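Local coordinates for protein transcriptional regulator, MarR family, putative (Bacillus cereus, PDB 3BJA) that probably binds DNA as a dimeric transcriptional regulator of the MarR family, through a winged helix-turn-helix domain, at residues Tyr29-Ile39 / Met67-Val77. Sequence-based numbering, arbitrary orientation.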
ATOM      1  N   TYR A  29      -6.394 -18.714   6.863  1.00 61.34           N
ATOM      2  CA  TYR A  29      -5.291 -18.803   7.839  1.00 61.22           C
ATOM      3  C   TYR A  29      -5.288 -17.706   8.908  1.00 60.93           C
ATOM      4  O   TYR A  29      -4.302 -17.576   9.639  1.00 62.06           O
ATOM      5  CB  TYR A  29      -3.936 -18.805   7.109  1.00 61.23           C
ATOM      6  CG  TYR A  29      -3.815 -19.925   6.123  1.00 61.81           C
ATOM      7  CD1 TYR A  29      -3.506 -21.207   6.557  1.00 62.82           C
ATOM      8  CD2 TYR A  29      -4.028 -19.718   4.752  1.00 61.88           C
ATOM      9  CE1 TYR A  29      -3.415 -22.270   5.666  1.00 64.95           C
ATOM     10  CE2 TYR A  29      -3.938 -20.777   3.845  1.00 63.89           C
ATOM     11  CZ  TYR A  29      -3.624 -22.055   4.321  1.00 63.24           C
ATOM     12  OH  TYR A  29      -3.517 -23.130   3.488  1.00 64.90           O
ATOM     13  N   ASP A  30      -6.365 -16.922   9.017  1.00 60.48           N
ATOM     14  CA  ASP A  30      -6.458 -15.834  10.006  1.00 60.81           C
ATOM     15  C   ASP A  30      -5.294 -14.819   9.973  1.00 61.56           C
ATOM     16  O   ASP A  30      -4.761 -14.416  11.014  1.00 64.01           O
ATOM     17  CB  ASP A  30      -6.666 -16.429  11.405  1.00 59.00           C
ATOM     18  CG  ASP A  30      -7.911 -17.259  11.480  1.00 58.42           C
ATOM     19  OD1 ASP A  30      -8.968 -16.738  11.090  1.00 46.00           O
ATOM     20  OD2 ASP A  30      -7.849 -18.415  11.943  1.00 65.06           O
ATOM     21  N   ILE A  31      -4.899 -14.454   8.757  1.00 62.37           N
ATOM     22  CA  ILE A  31      -3.846 -13.464   8.498  1.00 63.76           C
ATOM     23  C   ILE A  31      -4.245 -12.618   7.297  1.00 64.74           C
ATOM     24  O   ILE A  31      -5.067 -13.043   6.481  1.00 64.60           O
ATOM     25  CB  ILE A  31      -2.437 -14.112   8.246  1.00 63.60           C
ATOM     26  CG1 ILE A  31      -2.410 -15.062   7.038  1.00 64.87           C
ATOM     27  CG2 ILE A  31      -1.958 -14.861   9.488  1.00 63.96           C
ATOM     28  CD1 ILE A  31      -0.992 -15.429   6.573  1.00 63.83           C
ATOM     29  N   SER A  32      -3.667 -11.427   7.201  1.00 69.15           N
ATOM     30  CA  SER A  32      -3.867 -10.523   6.046  1.00 72.68           C
ATOM     31  C   SER A  32      -2.522 -10.371   5.358  1.00 72.84           C
ATOM     32  O   SER A  32      -1.522 -10.943   5.829  1.00 71.94           O
ATOM     33  CB  SER A  32      -4.374  -9.166   6.514  1.00 73.50           C
ATOM     34  OG  SER A  32      -3.343  -8.465   7.191  1.00 80.23           O
ATOM     35  N   TYR A  33      -2.483  -9.584   4.277  1.00 75.04           N
ATOM     36  CA  TYR A  33      -1.230  -9.365   3.520  1.00 77.87           C
ATOM     37  C   TYR A  33      -0.077  -8.880   4.430  1.00 75.77           C
ATOM     38  O   TYR A  33       1.055  -9.343   4.278  1.00 75.20           O
ATOM     39  CB  TYR A  33      -1.421  -8.432   2.275  1.00 82.69           C
ATOM     40  CG  TYR A  33      -1.712  -6.958   2.579  1.00 86.64           C
ATOM     41  CD1 TYR A  33      -3.030  -6.503   2.762  1.00 95.58           C
ATOM     42  CD2 TYR A  33      -0.667  -6.012   2.694  1.00 90.07           C
ATOM     43  CE1 TYR A  33      -3.320  -5.142   3.060  1.00 96.34           C
ATOM     44  CE2 TYR A  33      -0.940  -4.651   2.995  1.00 92.45           C
ATOM     45  CZ  TYR A  33      -2.278  -4.218   3.170  1.00 95.44           C
ATOM     46  OH  TYR A  33      -2.593  -2.891   3.467  1.00 94.93           O
ATOM     47  N   VAL A  34      -0.382  -7.996   5.390  1.00 76.25           N
ATOM     48  CA  VAL A  34       0.653  -7.448   6.300  1.00 76.18           C
ATOM     49  C   VAL A  34       1.331  -8.560   7.148  1.00 74.16           C
ATOM     50  O   VAL A  34       2.562  -8.630   7.180  1.00 73.59           O
ATOM     51  CB  VAL A  34       0.175  -6.185   7.106  1.00 76.60           C
ATOM     52  CG1 VAL A  34      -1.048  -6.467   7.937  1.00 82.88           C
ATOM     53  CG2 VAL A  34       1.301  -5.633   7.988  1.00 75.72           C
ATOM     54  N   GLN A  35       0.551  -9.474   7.723  1.00 73.44           N
ATOM     55  CA  GLN A  35       1.129 -10.590   8.526  1.00 73.43           C
ATOM     56  C   GLN A  35       1.861 -11.593   7.624  1.00 70.18           C
ATOM     57  O   GLN A  35       2.942 -12.078   7.964  1.00 68.18           O
ATOM     58  CB  GLN A  35       0.093 -11.307   9.396  1.00 72.23           C
ATOM     59  CG  GLN A  35      -0.495 -10.453  10.512  1.00 73.85           C
ATOM     60  CD  GLN A  35      -1.530  -9.453  10.044  1.00 73.63           C
ATOM     61  OE1 GLN A  35      -2.268  -9.715   9.103  1.00 73.88           O
ATOM     62  NE2 GLN A  35      -1.592  -8.299  10.705  1.00 79.14           N
ATOM     63  N   PHE A  36       1.251 -11.889   6.483  1.00 68.73           N
ATOM     64  CA  PHE A  36       1.860 -12.739   5.458  1.00 70.19           C
ATOM     65  C   PHE A  36       3.241 -12.198   5.061  1.00 69.93           C
ATOM     66  O   PHE A  36       4.212 -12.945   5.087  1.00 68.26           O
ATOM     67  CB  PHE A  36       0.916 -12.845   4.250  1.00 72.87           C
ATOM     68  CG  PHE A  36       1.462 -13.642   3.109  1.00 73.05           C
ATOM     69  CD1 PHE A  36       1.504 -15.032   3.178  1.00 79.83           C
ATOM     70  CD2 PHE A  36       1.908 -13.004   1.946  1.00 82.17           C
ATOM     71  CE1 PHE A  36       2.005 -15.791   2.114  1.00 78.78           C
ATOM     72  CE2 PHE A  36       2.416 -13.762   0.858  1.00 84.20           C
ATOM     73  CZ  PHE A  36       2.452 -15.147   0.948  1.00 75.37           C
ATOM     74  N   GLY A  37       3.316 -10.890   4.768  1.00 68.96           N
ATOM     75  CA  GLY A  37       4.568 -10.212   4.436  1.00 69.38           C
ATOM     76  C   GLY A  37       5.683 -10.431   5.447  1.00 70.68           C
ATOM     77  O   GLY A  37       6.803 -10.812   5.063  1.00 73.36           O
ATOM     78  N   VAL A  38       5.351 -10.229   6.730  1.00 70.12           N
ATOM     79  CA  VAL A  38       6.280 -10.446   7.865  1.00 69.29           C
ATOM     80  C   VAL A  38       6.787 -11.869   7.901  1.00 70.10           C
ATOM     81  O   VAL A  38       7.981 -12.090   8.106  1.00 72.68           O
ATOM     82  CB  VAL A  38       5.612 -10.130   9.257  1.00 70.39           C
ATOM     83  CG1 VAL A  38       6.475 -10.633  10.453  1.00 66.67           C
ATOM     84  CG2 VAL A  38       5.315  -8.665   9.381  1.00 59.67           C
ATOM     85  N   ILE A  39       5.878 -12.828   7.725  1.00 71.56           N
ATOM     86  CA  ILE A  39       6.234 -14.274   7.691  1.00 71.87           C
ATOM     87  C   ILE A  39       7.217 -14.585   6.536  1.00 69.87           C
ATOM     88  O   ILE A  39       8.199 -15.294   6.741  1.00 68.80           O
ATOM     89  CB  ILE A  39       4.951 -15.177   7.647  1.00 72.40           C
ATOM     90  CG1 ILE A  39       4.248 -15.127   9.013  1.00 71.93           C
ATOM     91  CG2 ILE A  39       5.280 -16.613   7.266  1.00 70.95           C
ATOM     92  CD1 ILE A  39       2.879 -15.767   9.027  1.00 70.55           C
HETATM   93  N   MSE A  67       1.315  -4.561  15.964  1.00 74.57           N
HETATM   94  CA  MSE A  67       1.056  -5.632  14.997  1.00 72.71           C
HETATM   95  C   MSE A  67       1.930  -6.891  15.239  1.00 70.97           C
HETATM   96  O   MSE A  67       1.445  -8.011  15.063  1.00 70.06           O
HETATM   97  CB  MSE A  67       1.173  -5.041  13.568  1.00 73.31           C
HETATM   98  CG  MSE A  67       0.642  -5.889  12.454  1.00 71.96           C
HETATM   99 SE   MSE A  67       1.995  -7.069  11.837  0.75 71.65          SE
HETATM  100  CE  MSE A  67       3.076  -5.827  10.812  1.00 87.96           C
ATOM    101  N   ILE A  68       3.192  -6.701  15.639  1.00 69.23           N
ATOM    102  CA  ILE A  68       4.102  -7.819  16.003  1.00 69.84           C
ATOM    103  C   ILE A  68       3.689  -8.466  17.323  1.00 69.07           C
ATOM    104  O   ILE A  68       3.766  -9.678  17.456  1.00 69.30           O
ATOM    105  CB  ILE A  68       5.626  -7.402  15.996  1.00 71.06           C
ATOM    106  CG1 ILE A  68       6.238  -7.628  14.595  1.00 73.30           C
ATOM    107  CG2 ILE A  68       6.467  -8.232  16.953  1.00 65.59           C
ATOM    108  CD1 ILE A  68       5.567  -6.855  13.495  1.00 81.51           C
ATOM    109  N   GLN A  69       3.285  -7.659  18.303  1.00 69.70           N
ATOM    110  CA  GLN A  69       2.753  -8.180  19.584  1.00 69.27           C
ATOM    111  C   GLN A  69       1.542  -9.101  19.408  1.00 67.69           C
ATOM    112  O   GLN A  69       1.416 -10.107  20.109  1.00 66.00           O
ATOM    113  CB  GLN A  69       2.415  -7.037  20.566  1.00 69.75           C
ATOM    114  CG  GLN A  69       3.472  -6.854  21.636  1.00 75.76           C
ATOM    115  CD  GLN A  69       3.435  -7.970  22.697  1.00 79.09           C
ATOM    116  OE1 GLN A  69       2.372  -8.325  23.210  1.00 80.40           O
ATOM    117  NE2 GLN A  69       4.603  -8.507  23.035  1.00 82.96           N
ATOM    118  N   ARG A  70       0.674  -8.734  18.469  1.00 68.30           N
ATOM    119  CA  ARG A  70      -0.498  -9.521  18.088  1.00 67.86           C
ATOM    120  C   ARG A  70      -0.031 -10.866  17.523  1.00 66.63           C
ATOM    121  O   ARG A  70      -0.539 -11.915  17.915  1.00 68.24           O
ATOM    122  CB  ARG A  70      -1.325  -8.735  17.053  1.00 69.55           C
ATOM    123  CG  ARG A  70      -2.666  -9.311  16.617  1.00 73.26           C
ATOM    124  CD  ARG A  70      -3.529  -9.597  17.799  1.00 90.40           C
ATOM    125  NE  ARG A  70      -4.969  -9.544  17.517  1.00 97.63           N
ATOM    126  CZ  ARG A  70      -5.829  -8.587  17.920  1.00102.79           C
ATOM    127  NH1 ARG A  70      -5.458  -7.536  18.680  1.00101.81           N
ATOM    128  NH2 ARG A  70      -7.118  -8.697  17.575  1.00104.61           N
HETATM  129  N   MSE A  71       0.959 -10.826  16.626  1.00 64.65           N
HETATM  130  CA  MSE A  71       1.580 -12.040  16.068  1.00 61.47           C
HETATM  131  C   MSE A  71       2.332 -12.844  17.144  1.00 63.09           C
HETATM  132  O   MSE A  71       2.473 -14.054  17.018  1.00 61.48           O
HETATM  133  CB  MSE A  71       2.531 -11.702  14.897  1.00 59.75           C
HETATM  134  CG  MSE A  71       1.836 -11.110  13.682  1.00 58.31           C
HETATM  135 SE   MSE A  71       3.050 -10.766  12.153  0.75 52.81          SE
HETATM  136  CE  MSE A  71       3.241 -12.586  11.426  1.00 59.45           C
ATOM    137  N   LYS A  72       2.827 -12.162  18.178  1.00 66.06           N
ATOM    138  CA  LYS A  72       3.528 -12.809  19.282  1.00 69.52           C
ATOM    139  C   LYS A  72       2.554 -13.661  20.119  1.00 70.93           C
ATOM    140  O   LYS A  72       2.858 -14.827  20.396  1.00 69.77           O
ATOM    141  CB  LYS A  72       4.277 -11.784  20.160  1.00 68.78           C
ATOM    142  CG  LYS A  72       5.357 -12.394  21.055  1.00 68.60           C
ATOM    143  CD  LYS A  72       5.881 -11.384  22.068  1.00 70.76           C
ATOM    144  CE  LYS A  72       7.032 -11.940  22.919  1.00 70.68           C
ATOM    145  NZ  LYS A  72       6.694 -13.205  23.576  1.00 75.25           N
ATOM    146  N   ARG A  73       1.395 -13.087  20.489  1.00 72.84           N
ATOM    147  CA  ARG A  73       0.373 -13.803  21.286  1.00 74.25           C
ATOM    148  C   ARG A  73      -0.267 -14.921  20.425  1.00 74.17           C
ATOM    149  O   ARG A  73      -0.535 -16.009  20.945  1.00 74.76           O
ATOM    150  CB  ARG A  73      -0.697 -12.858  21.911  1.00 75.74           C
ATOM    151  CG  ARG A  73      -1.932 -12.608  21.034  1.00 79.75           C
ATOM    152  CD  ARG A  73      -3.009 -11.671  21.580  1.00 79.89           C
ATOM    153  NE  ARG A  73      -4.354 -11.662  20.924  1.00 85.13           N
ATOM    154  CZ  ARG A  73      -4.748 -12.126  19.711  1.00 86.04           C
ATOM    155  NH1 ARG A  73      -3.943 -12.677  18.798  1.00 84.37           N
ATOM    156  NH2 ARG A  73      -6.041 -11.997  19.363  1.00 84.82           N
ATOM    157  N   ASP A  74      -0.527 -14.631  19.137  1.00 73.24           N
ATOM    158  CA  ASP A  74      -1.012 -15.632  18.163  1.00 73.26           C
ATOM    159  C   ASP A  74      -0.072 -16.817  17.977  1.00 72.24           C
ATOM    160  O   ASP A  74      -0.495 -17.843  17.452  1.00 72.87           O
ATOM    161  CB  ASP A  74      -1.256 -15.024  16.756  1.00 74.89           C
ATOM    162  CG  ASP A  74      -2.615 -14.381  16.605  1.00 78.81           C
ATOM    163  OD1 ASP A  74      -3.596 -14.909  17.174  1.00 87.02           O
ATOM    164  OD2 ASP A  74      -2.729 -13.358  15.896  1.00 85.43           O
ATOM    165  N   GLY A  75       1.203 -16.646  18.327  1.00 71.18           N
ATOM    166  CA  GLY A  75       2.186 -17.719  18.296  1.00 70.52           C
ATOM    167  C   GLY A  75       2.942 -17.897  17.003  1.00 68.77           C
ATOM    168  O   GLY A  75       3.601 -18.910  16.841  1.00 67.64           O
ATOM    169  N   TYR A  76       2.875 -16.916  16.105  1.00 69.54           N
ATOM    170  CA  TYR A  76       3.592 -16.964  14.834  1.00 69.63           C
ATOM    171  C   TYR A  76       5.056 -16.549  14.998  1.00 69.39           C
ATOM    172  O   TYR A  76       5.939 -17.202  14.451  1.00 69.32           O
ATOM    173  CB  TYR A  76       2.941 -16.060  13.794  1.00 71.56           C
ATOM    174  CG  TYR A  76       1.484 -16.347  13.484  1.00 74.45           C
ATOM    175  CD1 TYR A  76       1.085 -17.574  12.932  1.00 74.50           C
ATOM    176  CD2 TYR A  76       0.502 -15.364  13.680  1.00 78.87           C
ATOM    177  CE1 TYR A  76      -0.276 -17.830  12.624  1.00 74.78           C
ATOM    178  CE2 TYR A  76      -0.854 -15.605  13.365  1.00 79.22           C
ATOM    179  CZ  TYR A  76      -1.234 -16.836  12.844  1.00 76.28           C
ATOM    180  OH  TYR A  76      -2.560 -17.037  12.550  1.00 74.75           O
ATOM    181  N   VAL A  77       5.297 -15.451  15.725  1.00 70.43           N
ATOM    182  CA  VAL A  77       6.649 -14.895  15.952  1.00 68.91           C
ATOM    183  C   VAL A  77       7.011 -14.833  17.432  1.00 69.12           C
ATOM    184  O   VAL A  77       6.133 -14.849  18.297  1.00 69.42           O
ATOM    185  CB  VAL A  77       6.802 -13.461  15.367  1.00 69.18           C
ATOM    186  CG1 VAL A  77       6.410 -13.432  13.888  1.00 66.28           C
ATOM    187  CG2 VAL A  77       5.983 -12.431  16.165  1.00 63.31           C
TER
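Q35, whose side chain lies across those of the selenomethionines M67 and M71, has its OE1 gripped twice by S32. The backbone N of S32 donates to OE1 in the carbonyl plane (2.9 Å, N-H...O 152°). S32 OG donates to the same oxygen from a position tilted 23° off that plane. S32 is the N-cap of helix 33-44; the bend at chi2 brings the Q35 amide back to the start of the helix, where the bonds from S32 hold OE1 and probably limit its rotation. NE2 of Q35 then sits 3.7 Å from CG of M67. Most of what remains is apolar. SE of M71 lies against V38 CG1 (3.8 Å), the two side chains meeting tip to tip, and the bend at chi3 carries the M71 methyl CE toward I39 CG1 (3.6 Å). M67 turns its CE to the CG2 methyls of V34 and V38. Beyond helix 64-73, a Schellman turn at G75 leads to Y76, whose ring meets I31 CG2 obliquely (CZ to CG2 4.0 Å) and whose OH comes 3.4 Å from Y29 O; K96 makes a cation-pi contact with this ring. Segments 33-39 and 67-73 cross at -76°; the contact packs helix 33-44 against helix 64-73, probably the recognition helix of the winged helix-turn-helix. With two long, flexible side chains, M67 and M71, in the interface and OE1 of Q35 bonded within its own segment, packing rather than directional bonding probably sets how helix 64-73 is seated on helix 33-44.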